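Local coordinates for iron aquisition yersiniabactin synthesis enzyme, YbtT (Escherichia coli, PDB 6BA9), which acts as a low-specificity type II thioesterase that maintains yersiniabactin production, probably by hydrolysing acyl groups held as thioesters on the biosynthetic enzymes, at residues M19-A23 and H89-V95; M2-L6 and S44-P49; Y177-C183 and R210-S214. The protein carries 1 engineered substitution. One frame throughout, in Å; residues are numbered along the deposited sequence.

Contact 1. Residues M19-A23 and H89-V95. Engineered in segment 89-95: Ala90 (natural residue Ser).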
ATOM      1  N   MET A  19       6.291  -3.697  -0.737  1.00 11.03           N
ATOM      2  CA  MET A  19       4.989  -3.226  -1.176  1.00 11.21           C
ATOM      3  C   MET A  19       3.906  -3.572  -0.170  1.00 10.79           C
ATOM      4  O   MET A  19       3.708  -4.751   0.150  1.00 11.52           O
ATOM      5  CB  MET A  19       4.623  -3.859  -2.520  1.00 11.37           C
ATOM      6  CG  MET A  19       3.244  -3.488  -3.025  1.00 11.60           C
ATOM      7  SD  MET A  19       3.156  -1.774  -3.537  1.00 12.95           S
ATOM      8  CE  MET A  19       1.452  -1.697  -4.040  1.00 14.09           C
ATOM      9  N   CYS A  20       3.127  -2.571   0.236  1.00 11.35           N
ATOM     10  CA  CYS A  20       1.964  -2.724   1.103  1.00 12.41           C
ATOM     11  C   CYS A  20       0.697  -2.789   0.254  1.00 11.16           C
ATOM     12  O   CYS A  20       0.458  -1.890  -0.579  1.00 11.93           O
ATOM     13  CB  CYS A  20       1.880  -1.531   2.054  1.00 10.43           C
ATOM     14  SG  CYS A  20       3.262  -1.468   3.220  1.00 13.37           S
ATOM     15  N   PRO A  21      -0.139  -3.807   0.426  1.00 12.02           N
ATOM     16  CA  PRO A  21      -1.295  -3.987  -0.455  1.00 11.37           C
ATOM     17  C   PRO A  21      -2.494  -3.125  -0.054  1.00 13.70           C
ATOM     18  O   PRO A  21      -2.548  -2.504   1.012  1.00 13.37           O
ATOM     19  CB  PRO A  21      -1.599  -5.474  -0.286  1.00 14.55           C
ATOM     20  CG  PRO A  21      -1.239  -5.753   1.119  1.00 13.39           C
ATOM     21  CD  PRO A  21       0.030  -4.948   1.338  1.00 12.28           C
ATOM     22  N   PHE A  22      -3.479  -3.101  -0.949  1.00 12.99           N
ATOM     23  CA  PHE A  22      -4.753  -2.446  -0.714  1.00 12.95           C
ATOM     24  C   PHE A  22      -5.623  -3.277   0.244  1.00 13.07           C
ATOM     25  O   PHE A  22      -5.316  -4.430   0.588  1.00 14.36           O
ATOM     26  CB  PHE A  22      -5.464  -2.209  -2.052  1.00 14.38           C
ATOM     27  CG  PHE A  22      -5.463  -3.413  -2.960  1.00 16.49           C
ATOM     28  CD1 PHE A  22      -4.536  -3.525  -3.982  1.00 16.18           C
ATOM     29  CD2 PHE A  22      -6.373  -4.443  -2.763  1.00 17.31           C
ATOM     30  CE1 PHE A  22      -4.525  -4.650  -4.818  1.00 20.59           C
ATOM     31  CE2 PHE A  22      -6.362  -5.567  -3.596  1.00 21.89           C
ATOM     32  CZ  PHE A  22      -5.441  -5.660  -4.610  1.00 19.34           C
ATOM     33  N   ALA A  23      -6.711  -2.665   0.697  1.00 12.92           N
ATOM     34  CA  ALA A  23      -7.646  -3.344   1.593  1.00 12.32           C
ATOM     35  C   ALA A  23      -8.243  -4.552   0.887  1.00 15.45           C
ATOM     36  O   ALA A  23      -8.638  -4.478  -0.281  1.00 16.42           O
ATOM     37  CB  ALA A  23      -8.766  -2.390   2.005  1.00 15.57           C
ATOM     38  N   HIS A  89      -0.317   0.984  -2.078  1.00 10.95           N
ATOM     39  CA  HIS A  89      -1.449   1.417  -2.889  1.00 11.22           C
ATOM     40  C   HIS A  89      -2.704   1.433  -2.026  1.00 11.88           C
ATOM     41  O   HIS A  89      -2.998   0.455  -1.324  1.00 11.13           O
ATOM     42  CB  HIS A  89      -1.654   0.467  -4.071  1.00 11.61           C
ATOM     43  CG  HIS A  89      -2.666   0.947  -5.062  1.00 12.29           C
ATOM     44  ND1 HIS A  89      -2.468   2.052  -5.873  1.00 11.99           N
ATOM     45  CD2 HIS A  89      -3.898   0.470  -5.370  1.00 12.56           C
ATOM     46  CE1 HIS A  89      -3.521   2.206  -6.659  1.00 13.60           C
ATOM     47  NE2 HIS A  89      -4.405   1.269  -6.365  1.00 11.93           N
ATOM     48  N   ALA A  90      -3.442   2.534  -2.087  1.00 11.26           N
ATOM     49  CA  ALA A  90      -4.706   2.700  -1.355  1.00 12.47           C
ATOM     50  C   ALA A  90      -4.424   2.514   0.135  1.00 11.92           C
ATOM     51  O   ALA A  90      -3.537   3.206   0.659  1.00 11.29           O
ATOM     52  CB  ALA A  90      -5.807   1.838  -1.980  1.00 12.02           C
ATOM     53  N   MET A  91      -5.087   1.597   0.836  1.00 10.87           N
ATOM     54  CA  MET A  91      -4.786   1.385   2.249  1.00 11.85           C
ATOM     55  C   MET A  91      -3.295   1.192   2.468  1.00 12.26           C
ATOM     56  O   MET A  91      -2.738   1.617   3.492  1.00 11.42           O
ATOM     57  CB  MET A  91      -5.512   0.129   2.747  1.00 11.35           C
ATOM     58  CG  MET A  91      -5.057  -0.407   4.076  1.00 10.59           C
ATOM     59  SD  MET A  91      -6.001  -1.890   4.481  1.00 13.99           S
ATOM     60  CE  MET A  91      -5.231  -2.334   6.022  1.00 13.94           C
ATOM     61  N   GLY A  92      -2.638   0.473   1.552  1.00 11.35           N
ATOM     62  CA  GLY A  92      -1.225   0.197   1.720  1.00 11.39           C
ATOM     63  C   GLY A  92      -0.374   1.447   1.729  1.00 10.35           C
ATOM     64  O   GLY A  92       0.686   1.461   2.351  1.00 10.30           O
ATOM     65  N   ALA A  93      -0.811   2.506   1.044  1.00 10.87           N
ATOM     66  CA  ALA A  93      -0.055   3.757   1.097  1.00 10.62           C
ATOM     67  C   ALA A  93      -0.056   4.344   2.503  1.00 11.65           C
ATOM     68  O   ALA A  93       0.939   4.931   2.935  1.00 11.42           O
ATOM     69  CB  ALA A  93      -0.629   4.767   0.105  1.00 12.48           C
ATOM     70  N   GLN A  94      -1.163   4.200   3.227  1.00 10.30           N
ATOM     71  CA  GLN A  94      -1.242   4.705   4.590  1.00 10.70           C
ATOM     72  C   GLN A  94      -0.277   3.950   5.486  1.00 11.08           C
ATOM     73  O   GLN A  94       0.437   4.548   6.292  1.00 11.48           O
ATOM     74  CB  GLN A  94      -2.665   4.581   5.125  1.00 10.70           C
ATOM     75  CG  GLN A  94      -3.734   5.298   4.305  1.00 11.02           C
ATOM     76  CD  GLN A  94      -5.127   4.847   4.636  1.00 11.40           C
ATOM     77  OE1 GLN A  94      -5.342   3.703   5.048  1.00 13.45           O
ATOM     78  NE2 GLN A  94      -6.095   5.723   4.442  1.00 13.96           N
ATOM     79  N   VAL A  95      -0.239   2.623   5.347  1.00 11.44           N
ATOM     80  CA  VAL A  95       0.694   1.822   6.130  1.00 10.78           C
ATOM     81  C   VAL A  95       2.134   2.144   5.757  1.00  9.47           C
ATOM     82  O   VAL A  95       2.994   2.281   6.636  1.00 11.20           O
ATOM     83  CB  VAL A  95       0.393   0.318   6.008  1.00 10.74           C
ATOM     84  CG1 VAL A  95       1.414  -0.478   6.809  1.00 12.23           C
ATOM     85  CG2 VAL A  95      -1.016  -0.000   6.510  1.00 12.20           C
TER
HETATM   86  O   HOH W   1      -7.523   0.018  -0.004  1.00 18.92           O
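The nucleophile elbow of the alpha/beta-hydrolase fold shows how a residue without a side chain lets a neighbouring strand end pack close. Strand 84-89 ends at His89, the chain turns sharply at Ala90 (phi/psi 58/-124°), and helix 91-105 begins. Ala90, at the N-cap position, is an engineered replacement for the natural serine, which by family analogy is probably the nucleophile. The hollow, in the first turn of the helix, is at Gly92: Cys20 O lies over its CA at 3.5 Å in a CA-H...O contact, and a beta carbon there would come 2.0 Å from Cys20 O and 2.6 Å from Pro21 O. The carbonyl groups of Cys20 and Pro21 thus settle onto bare backbone, with a weak hydrogen bond from His89 N to Cys20 O (3.3 Å) beside them. Side chains fill the rest: Cys20 SG meets Val95 CG1 at 4.2 Å, Phe22 CB meets Ala90 CB at 4.1 Å, and Met91 SD rests against Ala23 CB at 3.7 Å. The Phe22 ring itself leads away, to an edge-to-face meeting with Phe227. Consistent with an oxyanion hole, one water accepts from Ala23 N at 2.9 Å and Met91 N at 3.0 Å.

Contact 2. Residues M2-L6 and S44-P49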
ATOM      1  N   MET A   2       5.678 -10.692   8.291  1.00 16.30           N
ATOM      2  CA  MET A   2       4.679 -10.130   7.394  1.00 16.05           C
ATOM      3  C   MET A   2       5.136 -10.149   5.942  1.00 15.88           C
ATOM      4  O   MET A   2       4.304 -10.307   5.040  1.00 16.74           O
ATOM      5  CB  MET A   2       4.391  -8.663   7.756  1.00 19.23           C
ATOM      6  CG  MET A   2       3.762  -8.424   9.099  1.00 23.20           C
ATOM      7  SD  MET A   2       3.736  -6.638   9.409  1.00 22.46           S
ATOM      8  CE  MET A   2       2.136  -6.239   8.759  1.00 19.03           C
ATOM      9  N   CYS A   3       6.426  -9.977   5.682  1.00 13.81           N
ATOM     10  CA  CYS A   3       6.920  -9.845   4.315  1.00 15.74           C
ATOM     11  C   CYS A   3       7.165 -11.209   3.677  1.00 19.01           C
ATOM     12  O   CYS A   3       7.762 -12.101   4.293  1.00 19.47           O
ATOM     13  CB  CYS A   3       8.213  -9.040   4.290  1.00 16.19           C
ATOM     14  SG  CYS A   3       7.975  -7.306   4.732  1.00 16.59           S
ATOM     15  N   ILE A   4       6.692 -11.365   2.443  1.00 15.64           N
ATOM     16  CA  ILE A   4       6.993 -12.545   1.626  1.00 17.43           C
ATOM     17  C   ILE A   4       7.752 -12.089   0.381  1.00 17.26           C
ATOM     18  O   ILE A   4       7.385 -11.083  -0.243  1.00 15.46           O
ATOM     19  CB  ILE A   4       5.729 -13.350   1.281  1.00 18.27           C
ATOM     20  CG1 ILE A   4       4.746 -12.529   0.466  1.00 20.13           C
ATOM     21  CG2 ILE A   4       5.048 -13.844   2.542  1.00 29.77           C
ATOM     22  CD1 ILE A   4       3.515 -13.318  -0.040  1.00 29.23           C
ATOM     23  N   PRO A   5       8.787 -12.812  -0.036  1.00 15.68           N
ATOM     24  CA  PRO A   5       9.554 -12.405  -1.217  1.00 17.43           C
ATOM     25  C   PRO A   5       8.811 -12.726  -2.505  1.00 20.16           C
ATOM     26  O   PRO A   5       8.242 -13.810  -2.657  1.00 21.19           O
ATOM     27  CB  PRO A   5      10.832 -13.247  -1.101  1.00 21.18           C
ATOM     28  CG  PRO A   5      10.398 -14.462  -0.372  1.00 25.69           C
ATOM     29  CD  PRO A   5       9.360 -14.003   0.616  1.00 22.78           C
ATOM     30  N   LEU A   6       8.802 -11.767  -3.437  1.00 15.71           N
ATOM     31  CA  LEU A   6       8.257 -11.978  -4.777  1.00 16.52           C
ATOM     32  C   LEU A   6       9.346 -12.038  -5.835  1.00 20.31           C
ATOM     33  O   LEU A   6       9.308 -12.911  -6.714  1.00 21.54           O
ATOM     34  CB  LEU A   6       7.253 -10.883  -5.158  1.00 17.30           C
ATOM     35  CG  LEU A   6       5.993 -10.709  -4.299  1.00 21.44           C
ATOM     36  CD1 LEU A   6       5.059  -9.676  -4.891  1.00 19.87           C
ATOM     37  CD2 LEU A   6       5.258 -12.029  -4.115  1.00 24.53           C
ATOM     38  N   SER A  44       9.417  -7.481  -2.119  1.00 13.53           N
ATOM     39  CA  SER A  44       8.641  -8.240  -1.151  1.00 12.73           C
ATOM     40  C   SER A  44       7.266  -7.617  -1.002  1.00 13.19           C
ATOM     41  O   SER A  44       7.093  -6.407  -1.192  1.00 13.67           O
ATOM     42  CB  SER A  44       9.336  -8.288   0.193  1.00 14.26           C
ATOM     43  OG  SER A  44      10.630  -8.892   0.096  1.00 17.78           O
ATOM     44  N   LEU A  45       6.293  -8.460  -0.651  1.00 12.16           N
ATOM     45  CA  LEU A  45       4.912  -8.062  -0.425  1.00 11.93           C
ATOM     46  C   LEU A  45       4.586  -8.249   1.052  1.00 13.14           C
ATOM     47  O   LEU A  45       4.928  -9.280   1.653  1.00 13.57           O
ATOM     48  CB  LEU A  45       3.961  -8.936  -1.265  1.00 12.44           C
ATOM     49  CG  LEU A  45       2.472  -8.612  -1.165  1.00 14.15           C
ATOM     50  CD1 LEU A  45       2.139  -7.281  -1.802  1.00 16.64           C
ATOM     51  CD2 LEU A  45       1.656  -9.746  -1.810  1.00 16.90           C
ATOM     52  N   VAL A  46       3.919  -7.262   1.629  1.00 11.50           N
ATOM     53  CA  VAL A  46       3.500  -7.301   3.030  1.00 11.84           C
ATOM     54  C   VAL A  46       2.149  -8.010   3.122  1.00 11.25           C
ATOM     55  O   VAL A  46       1.225  -7.696   2.366  1.00 13.15           O
ATOM     56  CB  VAL A  46       3.407  -5.879   3.605  1.00 12.81           C
ATOM     57  CG1 VAL A  46       3.004  -5.917   5.071  1.00 14.84           C
ATOM     58  CG2 VAL A  46       4.727  -5.153   3.456  1.00 14.09           C
ATOM     59  N   THR A  47       2.034  -8.957   4.052  1.00 13.19           N
ATOM     60  CA  THR A  47       0.783  -9.661   4.329  1.00 12.00           C
ATOM     61  C   THR A  47       0.102  -9.035   5.536  1.00 10.71           C
ATOM     62  O   THR A  47       0.717  -8.930   6.602  1.00 14.35           O
ATOM     63  CB  THR A  47       1.077 -11.119   4.682  1.00 13.19           C
ATOM     64  OG1 THR A  47       1.903 -11.720   3.685  1.00 16.34           O
ATOM     65  CG2 THR A  47      -0.199 -11.909   4.833  1.00 14.45           C
ATOM     66  N   TRP A  48      -1.158  -8.651   5.389  1.00 12.42           N
ATOM     67  CA  TRP A  48      -1.932  -8.219   6.542  1.00 15.61           C
ATOM     68  C   TRP A  48      -2.319  -9.433   7.394  1.00 14.34           C
ATOM     69  O   TRP A  48      -2.762 -10.459   6.854  1.00 13.92           O
ATOM     70  CB  TRP A  48      -3.201  -7.500   6.105  1.00 15.03           C
ATOM     71  CG  TRP A  48      -3.060  -6.245   5.257  1.00 14.41           C
ATOM     72  CD1 TRP A  48      -3.963  -5.819   4.336  1.00 18.24           C
ATOM     73  CD2 TRP A  48      -2.002  -5.256   5.274  1.00 12.79           C
ATOM     74  NE1 TRP A  48      -3.556  -4.630   3.774  1.00 16.97           N
ATOM     75  CE2 TRP A  48      -2.357  -4.270   4.318  1.00 16.48           C
ATOM     76  CE3 TRP A  48      -0.804  -5.107   5.977  1.00 13.96           C
ATOM     77  CZ2 TRP A  48      -1.568  -3.161   4.053  1.00 14.99           C
ATOM     78  CZ3 TRP A  48      -0.014  -3.991   5.705  1.00 14.82           C
ATOM     79  CH2 TRP A  48      -0.413  -3.034   4.745  1.00 14.69           C
ATOM     80  N   PRO A  49      -2.144  -9.376   8.710  1.00 13.00           N
ATOM     81  CA  PRO A  49      -2.589 -10.485   9.558  1.00 13.45           C
ATOM     82  C   PRO A  49      -4.018 -10.913   9.239  1.00 12.88           C
ATOM     83  O   PRO A  49      -4.891 -10.101   8.887  1.00 13.33           O
ATOM     84  CB  PRO A  49      -2.448  -9.910  10.972  1.00 16.12           C
ATOM     85  CG  PRO A  49      -1.288  -8.958  10.851  1.00 16.79           C
ATOM     86  CD  PRO A  49      -1.433  -8.344   9.484  1.00 14.29           C
TER
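Three backbone hydrogen bonds join these segments: Ile4 N to Leu45 O at 2.8 Å, Leu45 N to Ile4 O at 2.9 Å and, just beyond the strand pairing, Thr47 N to Met2 O at 2.8 Å. The first two make Ile4 and Leu45 a hydrogen-bonded antiparallel pair, flanked by the non-hydrogen-bonded pairs Cys3-Val46 and Pro5-Ser44. Pro5, which has no amide hydrogen, therefore occupies a position where none is needed toward this neighbour. Glu73 of helix 63-77 accepts hydrogen bonds from Met2 N and Cys3 N. Strand 3-7 is one of the sheet's two outermost strands and its antiparallel member. Side chains pack on both faces. Cys3 SG meets Val46 CG2 at 4.1 Å where Leu70 covers them; on the other face Ile4 CG1 lies 4.1 Å from Leu45 CB, and Leu6 CD1, past the corner, touches the same CB at 3.9 Å. Met2 buries most, its CE lying 3.8 Å from Val46 CG1. Main-chain polarity thus sets the register, while largely apolar side chains seal the chain's start against the sheet.

Contact 3. Residues Y177-C183 and R210-S214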
ATOM      1  N   TYR A 177      -6.294  12.300  10.347  1.00 16.17           N
ATOM      2  CA  TYR A 177      -5.775  13.330  11.234  1.00 16.60           C
ATOM      3  C   TYR A 177      -6.505  14.640  10.970  1.00 21.43           C
ATOM      4  O   TYR A 177      -6.905  14.931   9.842  1.00 21.38           O
ATOM      5  CB  TYR A 177      -4.295  13.576  10.985  1.00 18.78           C
ATOM      6  CG  TYR A 177      -3.377  12.426  11.329  1.00 20.17           C
ATOM      7  CD1 TYR A 177      -2.971  12.196  12.635  1.00 23.29           C
ATOM      8  CD2 TYR A 177      -2.879  11.589  10.336  1.00 18.02           C
ATOM      9  CE1 TYR A 177      -2.103  11.154  12.939  1.00 28.30           C
ATOM     10  CE2 TYR A 177      -2.018  10.557  10.630  1.00 18.46           C
ATOM     11  CZ  TYR A 177      -1.636  10.332  11.927  1.00 22.33           C
ATOM     12  OH  TYR A 177      -0.760   9.296  12.222  1.00 26.41           O
ATOM     13  N   ASP A 178      -6.650  15.458  12.017  1.00 21.60           N
ATOM     14  CA  ASP A 178      -7.389  16.701  11.828  1.00 26.73           C
ATOM     15  C   ASP A 178      -6.651  17.664  10.910  1.00 25.33           C
ATOM     16  O   ASP A 178      -7.294  18.409  10.163  1.00 30.35           O
ATOM     17  CB  ASP A 178      -7.678  17.368  13.169  1.00 29.81           C
ATOM     18  CG  ASP A 178      -8.793  16.686  13.927  1.00 42.07           C
ATOM     19  OD1 ASP A 178      -9.569  15.936  13.298  1.00 41.41           O
ATOM     20  OD2 ASP A 178      -8.895  16.908  15.154  1.00 54.54           O
ATOM     21  N   SER A 179      -5.323  17.663  10.934  1.00 21.27           N
ATOM     22  CA  SER A 179      -4.564  18.570  10.091  1.00 21.40           C
ATOM     23  C   SER A 179      -3.155  18.021   9.909  1.00 22.66           C
ATOM     24  O   SER A 179      -2.664  17.261  10.751  1.00 22.99           O
ATOM     25  CB  SER A 179      -4.518  19.979  10.706  1.00 31.23           C
ATOM     26  OG  SER A 179      -3.223  20.302  11.152  1.00 36.13           O
ATOM     27  N   PRO A 180      -2.474  18.409   8.826  1.00 21.12           N
ATOM     28  CA  PRO A 180      -1.083  17.967   8.615  1.00 19.14           C
ATOM     29  C   PRO A 180      -0.110  18.421   9.686  1.00 23.77           C
ATOM     30  O   PRO A 180       0.992  17.867   9.778  1.00 22.29           O
ATOM     31  CB  PRO A 180      -0.725  18.560   7.244  1.00 22.33           C
ATOM     32  CG  PRO A 180      -2.055  18.890   6.601  1.00 25.41           C
ATOM     33  CD  PRO A 180      -2.959  19.257   7.724  1.00 22.36           C
ATOM     34  N   ASP A 181      -0.459  19.414  10.498  1.00 27.75           N
ATOM     35  CA  ASP A 181       0.499  19.881  11.487  1.00 25.52           C
ATOM     36  C   ASP A 181       0.529  19.025  12.742  1.00 30.45           C
ATOM     37  O   ASP A 181       1.284  19.344  13.667  1.00 29.62           O
ATOM     38  CB  ASP A 181       0.266  21.356  11.829  1.00 32.41           C
ATOM     39  CG  ASP A 181      -1.029  21.598  12.565  1.00 37.61           C
ATOM     40  OD1 ASP A 181      -1.687  20.630  13.004  1.00 37.01           O
ATOM     41  OD2 ASP A 181      -1.391  22.786  12.711  1.00 44.31           O
ATOM     42  N   VAL A 182      -0.252  17.944  12.785  1.00 27.06           N
ATOM     43  CA  VAL A 182      -0.210  17.012  13.903  1.00 30.16           C
ATOM     44  C   VAL A 182       1.161  16.374  14.068  1.00 30.61           C
ATOM     45  O   VAL A 182       1.512  15.957  15.176  1.00 27.74           O
ATOM     46  CB  VAL A 182      -1.336  15.955  13.772  1.00 28.69           C
ATOM     47  CG1 VAL A 182      -1.131  14.808  14.746  1.00 34.29           C
ATOM     48  CG2 VAL A 182      -2.701  16.607  14.016  1.00 35.63           C
ATOM     49  N   CYS A 183       1.962  16.285  13.010  1.00 28.03           N
ATOM     50  CA  CYS A 183       3.337  15.840  13.189  1.00 32.83           C
ATOM     51  C   CYS A 183       4.222  16.480  12.136  1.00 23.59           C
ATOM     52  O   CYS A 183       3.728  17.072  11.169  1.00 22.70           O
ATOM     53  CB  CYS A 183       3.457  14.328  13.084  1.00 37.58           C
ATOM     54  SG  CYS A 183       3.018  13.755  11.436  1.00 32.87           S
ATOM     55  N   ARG A 210       1.066  16.342  -0.517  1.00 13.26           N
ATOM     56  CA  ARG A 210       2.170  17.283  -0.427  1.00 14.45           C
ATOM     57  C   ARG A 210       2.153  18.054   0.883  1.00 12.80           C
ATOM     58  O   ARG A 210       3.183  18.622   1.254  1.00 15.13           O
ATOM     59  CB  ARG A 210       2.175  18.225  -1.637  1.00 14.33           C
ATOM     60  CG  ARG A 210       2.475  17.514  -2.963  1.00 15.12           C
ATOM     61  CD  ARG A 210       2.597  18.474  -4.160  1.00 15.72           C
ATOM     62  NE  ARG A 210       1.340  19.173  -4.387  1.00 15.72           N
ATOM     63  CZ  ARG A 210       1.062  20.412  -3.988  1.00 15.98           C
ATOM     64  NH1 ARG A 210       1.982  21.125  -3.360  1.00 15.84           N
ATOM     65  NH2 ARG A 210      -0.142  20.910  -4.225  1.00 15.88           N
ATOM     66  N   GLN A 211       1.040  18.049   1.613  1.00 13.52           N
ATOM     67  CA  GLN A 211       0.995  18.676   2.929  1.00 12.27           C
ATOM     68  C   GLN A 211       1.863  17.940   3.938  1.00 15.63           C
ATOM     69  O   GLN A 211       2.253  18.524   4.959  1.00 14.85           O
ATOM     70  CB  GLN A 211      -0.439  18.709   3.462  1.00 15.50           C
ATOM     71  CG  GLN A 211      -1.446  19.509   2.632  1.00 13.60           C
ATOM     72  CD  GLN A 211      -1.290  20.986   2.827  1.00 14.90           C
ATOM     73  OE1 GLN A 211      -0.769  21.429   3.847  1.00 18.28           O
ATOM     74  NE2 GLN A 211      -1.741  21.757   1.856  1.00 15.70           N
ATOM     75  N   TRP A 212       2.189  16.674   3.665  1.00 13.34           N
ATOM     76  CA  TRP A 212       2.814  15.773   4.631  1.00 13.93           C
ATOM     77  C   TRP A 212       4.257  15.418   4.292  1.00 13.48           C
ATOM     78  O   TRP A 212       4.911  14.703   5.067  1.00 14.75           O
ATOM     79  CB  TRP A 212       1.981  14.477   4.688  1.00 13.04           C
ATOM     80  CG  TRP A 212       0.610  14.668   5.196  1.00 12.68           C
ATOM     81  CD1 TRP A 212      -0.487  15.061   4.489  1.00 13.25           C
ATOM     82  CD2 TRP A 212       0.172  14.493   6.545  1.00 13.55           C
ATOM     83  NE1 TRP A 212      -1.584  15.128   5.317  1.00 13.34           N
ATOM     84  CE2 TRP A 212      -1.198  14.795   6.587  1.00 14.77           C
ATOM     85  CE3 TRP A 212       0.816  14.113   7.728  1.00 15.43           C
ATOM     86  CZ2 TRP A 212      -1.939  14.710   7.753  1.00 14.46           C
ATOM     87  CZ3 TRP A 212       0.077  14.035   8.877  1.00 15.26           C
ATOM     88  CH2 TRP A 212      -1.286  14.332   8.889  1.00 15.75           C
ATOM     89  N   LEU A 213       4.780  15.878   3.157  1.00 13.16           N
ATOM     90  CA  LEU A 213       6.006  15.353   2.572  1.00 13.19           C
ATOM     91  C   LEU A 213       6.883  16.513   2.127  1.00 16.31           C
ATOM     92  O   LEU A 213       6.481  17.303   1.266  1.00 15.86           O
ATOM     93  CB  LEU A 213       5.658  14.452   1.381  1.00 13.75           C
ATOM     94  CG  LEU A 213       4.751  13.257   1.678  1.00 12.65           C
ATOM     95  CD1 LEU A 213       4.293  12.593   0.369  1.00 15.58           C
ATOM     96  CD2 LEU A 213       5.475  12.256   2.566  1.00 15.27           C
ATOM     97  N   SER A 214       8.078  16.623   2.709  1.00 14.63           N
ATOM     98  CA  SER A 214       8.978  17.740   2.389  1.00 15.10           C
ATOM     99  C   SER A 214       9.677  17.613   1.043  1.00 16.22           C
ATOM    100  O   SER A 214      10.078  18.639   0.459  1.00 18.73           O
ATOM    101  CB  SER A 214      10.029  17.869   3.485  1.00 17.14           C
ATOM    102  OG  SER A 214       9.378  18.185   4.693  1.00 19.47           O
TER
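Trp212 gives up more surface than any other residue here, and Pro180 comes second, so the pair illustrates how a proline can bed an indole. Pro180 CA sits over the face of the Trp212 six-membered ring, 3.7 Å from its centroid and 20° off the normal, a CH-pi contact; Pro180 CB follows at 3.9 Å from Trp212 CE2. Gln211, third in buried area, extends the fit past the indole, its CB lying 3.5 Å from Pro180 CG. From the opposite side of the indole plane comes Tyr177, whose CD2 approaches Trp212 CH2 at 3.5 Å, the two rings oblique at 44°. Both segments are loops of the alpha/beta-hydrolase fold: 177-183 leads from helix 155-174 toward strand 190-195, whereas the loop 210-214 lies between helix 203-207 and the edge strand 216-222, inside the beta-alpha-beta crossover that joins the last two strands. Pro180 is presented by a compact turn. Ser179 OG accepts from Asp181 N at 3.0 Å, an ST turn, and Val182 N bonds to Ser179 O at 3.2 Å in the short 3-10 segment. No hydrogen bond crosses between the segments; Trp212 NE1 turns instead to His122, and Tyr177 OH to Glu98 of helix 91-105. At the indole's edge, Cys183 SG makes a sulfur-aromatic contact, 3.9 Å from Trp212 CZ3.

How the contacts relate
Contacts 1 and 2 interlock. Their segments alternate along the chain, their centres are 12 Å apart, and they share one sheet, in which strands 16-20 and 42-46 are parallel neighbours: Met19 N lies 2.9 Å from Ser44 O, and Met19 O lies 2.9 Å from Val46 N, both probable hydrogen bonds. The outermost strand 3-7 is thereby tied, through 42-46, to the strand leading into the probable oxyanion region. Contact 3 follows later in the sequence, among surface loops: its centre lies about 18 Å from that of contact 1 and 28 Å from that of contact 2, across the chain's centre from the latter. Helix 91-105, begun in contact 1, also supplies Glu98 beside contact 3.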